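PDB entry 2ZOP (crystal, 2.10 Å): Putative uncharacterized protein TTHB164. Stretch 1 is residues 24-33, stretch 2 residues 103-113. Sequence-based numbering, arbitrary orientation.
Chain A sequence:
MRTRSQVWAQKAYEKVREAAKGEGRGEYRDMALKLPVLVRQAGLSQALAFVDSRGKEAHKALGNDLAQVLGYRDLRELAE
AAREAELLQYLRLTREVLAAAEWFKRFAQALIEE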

# COMPACT_ATOMS: atom_id res chain seq x y z
N GLY A 24 9.61 2.45 -31.68
CA GLY A 24 8.87 2.15 -30.47
C GLY A 24 9.13 3.12 -29.33
O GLY A 24 8.82 2.81 -28.19
N ARG A 25 9.68 4.29 -29.63
CA ARG A 25 9.97 5.26 -28.57
C ARG A 25 8.67 5.64 -27.84
O ARG A 25 8.69 6.02 -26.67
N GLY A 26 7.55 5.54 -28.55
CA GLY A 26 6.27 5.85 -27.94
C GLY A 26 5.88 4.81 -26.90
O GLY A 26 5.27 5.12 -25.88
N GLU A 27 6.24 3.56 -27.15
CA GLU A 27 5.93 2.48 -26.22
C GLU A 27 6.88 2.56 -25.02
O GLU A 27 6.51 2.22 -23.89
N TYR A 28 8.10 3.02 -25.29
CA TYR A 28 9.12 3.20 -24.28
C TYR A 28 8.65 4.25 -23.27
O TYR A 28 8.81 4.08 -22.06
N ARG A 29 8.11 5.34 -23.80
CA ARG A 29 7.60 6.43 -22.97
C ARG A 29 6.39 5.96 -22.17
O ARG A 29 6.27 6.29 -20.98
N ASP A 30 5.51 5.19 -22.80
CA ASP A 30 4.32 4.69 -22.11
C ASP A 30 4.74 3.92 -20.87
O ASP A 30 4.19 4.12 -19.78
N MSE A 31 5.73 3.04 -21.03
CA MSE A 31 6.21 2.25 -19.91
C MSE A 31 6.91 3.10 -18.86
O MSE A 31 6.78 2.84 -17.67
N ALA A 32 7.66 4.10 -19.31
CA ALA A 32 8.36 5.00 -18.41
C ALA A 32 7.37 5.76 -17.54
O ALA A 32 7.59 5.95 -16.34
N LEU A 33 6.26 6.19 -18.14
CA LEU A 33 5.24 6.94 -17.40
C LEU A 33 4.42 6.08 -16.45
O LEU A 33 3.94 6.56 -15.43
N TRP A 103 12.87 9.63 -12.84
CA TRP A 103 13.72 10.37 -13.78
C TRP A 103 13.45 9.92 -15.21
O TRP A 103 13.38 10.74 -16.12
N PHE A 104 13.30 8.62 -15.41
CA PHE A 104 13.00 8.10 -16.74
C PHE A 104 11.69 8.73 -17.20
O PHE A 104 11.56 9.16 -18.36
N LYS A 105 10.73 8.79 -16.29
CA LYS A 105 9.43 9.38 -16.58
C LYS A 105 9.55 10.84 -16.98
O LYS A 105 9.01 11.27 -18.01
N ARG A 106 10.26 11.61 -16.17
CA ARG A 106 10.46 13.03 -16.43
C ARG A 106 11.15 13.30 -17.77
O ARG A 106 10.71 14.15 -18.53
N PHE A 107 12.23 12.58 -18.05
CA PHE A 107 12.92 12.78 -19.32
C PHE A 107 12.14 12.25 -20.51
O PHE A 107 12.31 12.74 -21.62
N ALA A 108 11.28 11.26 -20.28
CA ALA A 108 10.46 10.73 -21.38
C ALA A 108 9.43 11.79 -21.76
O ALA A 108 9.12 11.98 -22.94
N GLN A 109 8.89 12.48 -20.75
CA GLN A 109 7.90 13.53 -20.96
C GLN A 109 8.49 14.71 -21.72
O GLN A 109 7.81 15.34 -22.53
N ALA A 110 9.75 15.01 -21.46
CA ALA A 110 10.43 16.12 -22.10
C ALA A 110 11.07 15.81 -23.45
O ALA A 110 11.19 16.70 -24.30
N LEU A 111 11.47 14.56 -23.65
CA LEU A 111 12.17 14.16 -24.87
C LEU A 111 11.41 13.32 -25.90
O LEU A 111 11.79 13.27 -27.06
N ILE A 112 10.35 12.64 -25.47
CA ILE A 112 9.57 11.81 -26.38
C ILE A 112 8.14 12.32 -26.48
O ILE A 112 7.39 12.27 -25.51
N GLU A 113 7.75 12.81 -27.66
CA GLU A 113 6.40 13.33 -27.85
C GLU A 113 5.35 12.22 -27.88
O GLU A 113 5.67 11.12 -28.37

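Long side chains can do two jobs at a helix-helix contact, packing with their carbons and reaching polar partners with their ends; the pair formed by residues 25-33 and 103-111 of TTHB164, whose directions differ by 139°, is a compact example. The best-formed polar contact is the hydrogen bond from Arg-29 NH2 to Gln-109 OE1, 2.8 Å long with an angle of 145° at the hydrogen. Arg-29 points toward the other stretch and runs out almost fully extended (chi1 to chi3 all t), turning only at chi4, -79°. Gln-109 starts sideways, but its m, m rotamer folds the amide back so that OE1 lies at the edge of the guanidinium, near its plane, where NH2 can donate to it. The same arginine passes close to the end of the second helix: its CD is 3.1 Å from Ile-112 O, yet NE, 3.3 Å from that same Ile-112 O, makes no hydrogen bond because the angle is poor.

A second arginine illustrates a different kind of attraction. Arg-25 NH2 and Glu-113 OE2 form a salt bridge at 3.3 Å, but the oxygen lies well out of the guanidinium plane and the carboxylate carbon sits over one face. The contact is therefore one of charge, with no N-H directed at the oxygen. Arg-25 adopts p at chi1 and is extended beyond it; the CA-to-CB bond of Glu-113 points away, and its p, m rotamer brings the carboxylate back. One water reinforces this corner, donating to Glu-113 O at 2.7 Å and accepting a weak hydrogen bond from Arg-25 NE at 3.2 Å.

Next to these charged groups lies Ile-112, the first residue to leave helical geometry and the one most covered by the opposite stretch. Pointing toward its partners in the m, t rotamer, it places CG2 3.5 Å from Arg-25 O and 3.8 Å from Arg-29 CB, while its CD1 approaches Tyr-28 CD2 at 4.1 Å. The aliphatic part of an arginine thus serves as packing surface while its guanidinium serves polar partners. Tyr-28 leaves the backbone sideways, but its t rotamer carries the ring inward; its OH lies 3.4 Å from Phe-104 CE1, at the edge of the phenylalanine ring, and is hydrogen-bonded elsewhere in the structure.

Each of the two closest backbone pairings includes an alanine: the CA atoms of Ala-32 and Lys-105 are 4.9 Å apart, those of Arg-29 and Ala-108 5.4 Å. Ala-32 and Ala-108 both point toward the opposite helix and meet at 3.9 Å between their CB atoms, and Ala-32 CB also lies 4.4 Å from CB of Phe-104, whose chi1 is m. Such methyl contacts accompany an axial approach of 8.3 Å. Farther along, Ala-32 O rests 3.6 Å from Lys-105 CB. Leu-33, in the m, t rotamer, begins sideways but reaches across, its CD2 lying 3.3 Å from Lys-105 CG and 3.6 Å from Gln-109 CG, so that the carbon chains of two polar residues complete the packing.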

# COMPACT_ATOMS: atom_id res chain seq x y z
CB ARG A 25 10.65 6.51 -29.14
CG ARG A 25 9.78 7.35 -30.07
CD ARG A 25 10.57 8.52 -30.65
NE ARG A 25 9.75 9.33 -31.55
CZ ARG A 25 10.23 10.28 -32.35
NH1 ARG A 25 11.53 10.56 -32.37
NH2 ARG A 25 9.40 10.95 -33.14
CB GLU A 27 6.08 1.13 -26.93
CG GLU A 27 5.24 1.04 -28.21
CD GLU A 27 5.44 -0.25 -29.00
OE1 GLU A 27 6.57 -0.79 -29.00
OE2 GLU A 27 4.47 -0.72 -29.63
CB TYR A 28 10.42 3.67 -24.92
CG TYR A 28 11.61 3.71 -23.99
CD1 TYR A 28 12.40 2.58 -23.79
CD2 TYR A 28 11.95 4.88 -23.32
CE1 TYR A 28 13.52 2.63 -22.95
CE2 TYR A 28 13.06 4.94 -22.48
CZ TYR A 28 13.84 3.82 -22.31
OH TYR A 28 14.94 3.89 -21.50
CB ARG A 29 7.20 7.62 -23.86
CG ARG A 29 6.29 8.65 -23.18
CD ARG A 29 6.09 9.91 -24.04
NE ARG A 29 5.24 10.90 -23.36
CZ ARG A 29 3.92 10.82 -23.31
NH1 ARG A 29 3.29 9.81 -23.90
NH2 ARG A 29 3.22 11.73 -22.66
CB ASP A 30 3.49 3.77 -23.01
CG ASP A 30 2.78 4.52 -24.11
OD1 ASP A 30 2.47 5.72 -23.90
OD2 ASP A 30 2.52 3.93 -25.18
CB MSE A 31 7.15 1.14 -20.40
CG MSE A 31 6.43 -0.19 -20.52
SE MSE A 31 6.23 -1.18 -18.84
CE MSE A 31 5.55 0.15 -17.63
CB ALA A 32 9.22 5.99 -19.21
CB LEU A 33 4.30 7.67 -18.37
CG LEU A 33 4.92 8.73 -19.29
CD1 LEU A 33 3.83 9.56 -19.94
CD2 LEU A 33 5.84 9.62 -18.48
CB TRP A 103 15.20 10.19 -13.42
CG TRP A 103 15.59 10.98 -12.21
CD1 TRP A 103 16.10 10.49 -11.04
CD2 TRP A 103 15.44 12.40 -12.02
NE1 TRP A 103 16.28 11.51 -10.14
CE2 TRP A 103 15.88 12.69 -10.71
CE3 TRP A 103 14.98 13.45 -12.82
CZ2 TRP A 103 15.88 13.99 -10.18
CZ3 TRP A 103 14.97 14.75 -12.30
CH2 TRP A 103 15.42 15.00 -10.99
CB PHE A 104 12.83 6.57 -16.70
CG PHE A 104 14.11 5.82 -16.87
CD1 PHE A 104 14.58 5.48 -18.14
CD2 PHE A 104 14.87 5.44 -15.77
CE1 PHE A 104 15.76 4.79 -18.31
CE2 PHE A 104 16.06 4.74 -15.92
CZ PHE A 104 16.51 4.42 -17.20
CB LYS A 105 8.51 9.25 -15.35
CG LYS A 105 7.18 9.98 -15.50
CD LYS A 105 6.22 9.59 -14.39
CE LYS A 105 4.94 10.41 -14.47
NZ LYS A 105 5.21 11.85 -14.16
CB ARG A 106 11.26 13.66 -15.29
CG ARG A 106 10.45 13.76 -14.00
CD ARG A 106 11.35 13.94 -12.80
NE ARG A 106 10.62 13.81 -11.55
CZ ARG A 106 11.19 13.60 -10.37
NH1 ARG A 106 12.51 13.49 -10.29
NH2 ARG A 106 10.44 13.48 -9.28
CB PHE A 107 14.34 12.20 -19.26
CG PHE A 107 15.30 13.08 -18.52
CD1 PHE A 107 15.63 14.33 -19.02
CD2 PHE A 107 15.81 12.69 -17.28
CE1 PHE A 107 16.45 15.20 -18.30
CE2 PHE A 107 16.63 13.56 -16.55
CZ PHE A 107 16.95 14.82 -17.06
CB ALA A 108 9.76 9.43 -20.95
CB GLN A 109 7.36 14.05 -19.62
CG GLN A 109 6.36 13.14 -18.94
CD GLN A 109 4.97 13.24 -19.54
OE1 GLN A 109 4.77 12.97 -20.72
NE2 GLN A 109 4.00 13.64 -18.72
CB ALA A 110 11.49 16.67 -21.17
CB LEU A 111 13.45 13.41 -24.48
CG LEU A 111 14.40 14.14 -23.52
CD1 LEU A 111 15.59 13.25 -23.19
CD2 LEU A 111 14.87 15.45 -24.17
CB ILE A 112 9.58 10.34 -25.89
CG1 ILE A 112 11.02 9.83 -25.80
CG2 ILE A 112 8.76 9.47 -26.82
CD1 ILE A 112 11.16 8.42 -25.27
CB GLU A 113 6.32 14.15 -29.14
CG GLU A 113 6.62 13.36 -30.41
CD GLU A 113 8.10 13.32 -30.76
OE1 GLU A 113 8.90 12.74 -29.99
OE2 GLU A 113 8.47 13.88 -31.82
O HOH W 1 6.85 10.24 -30.63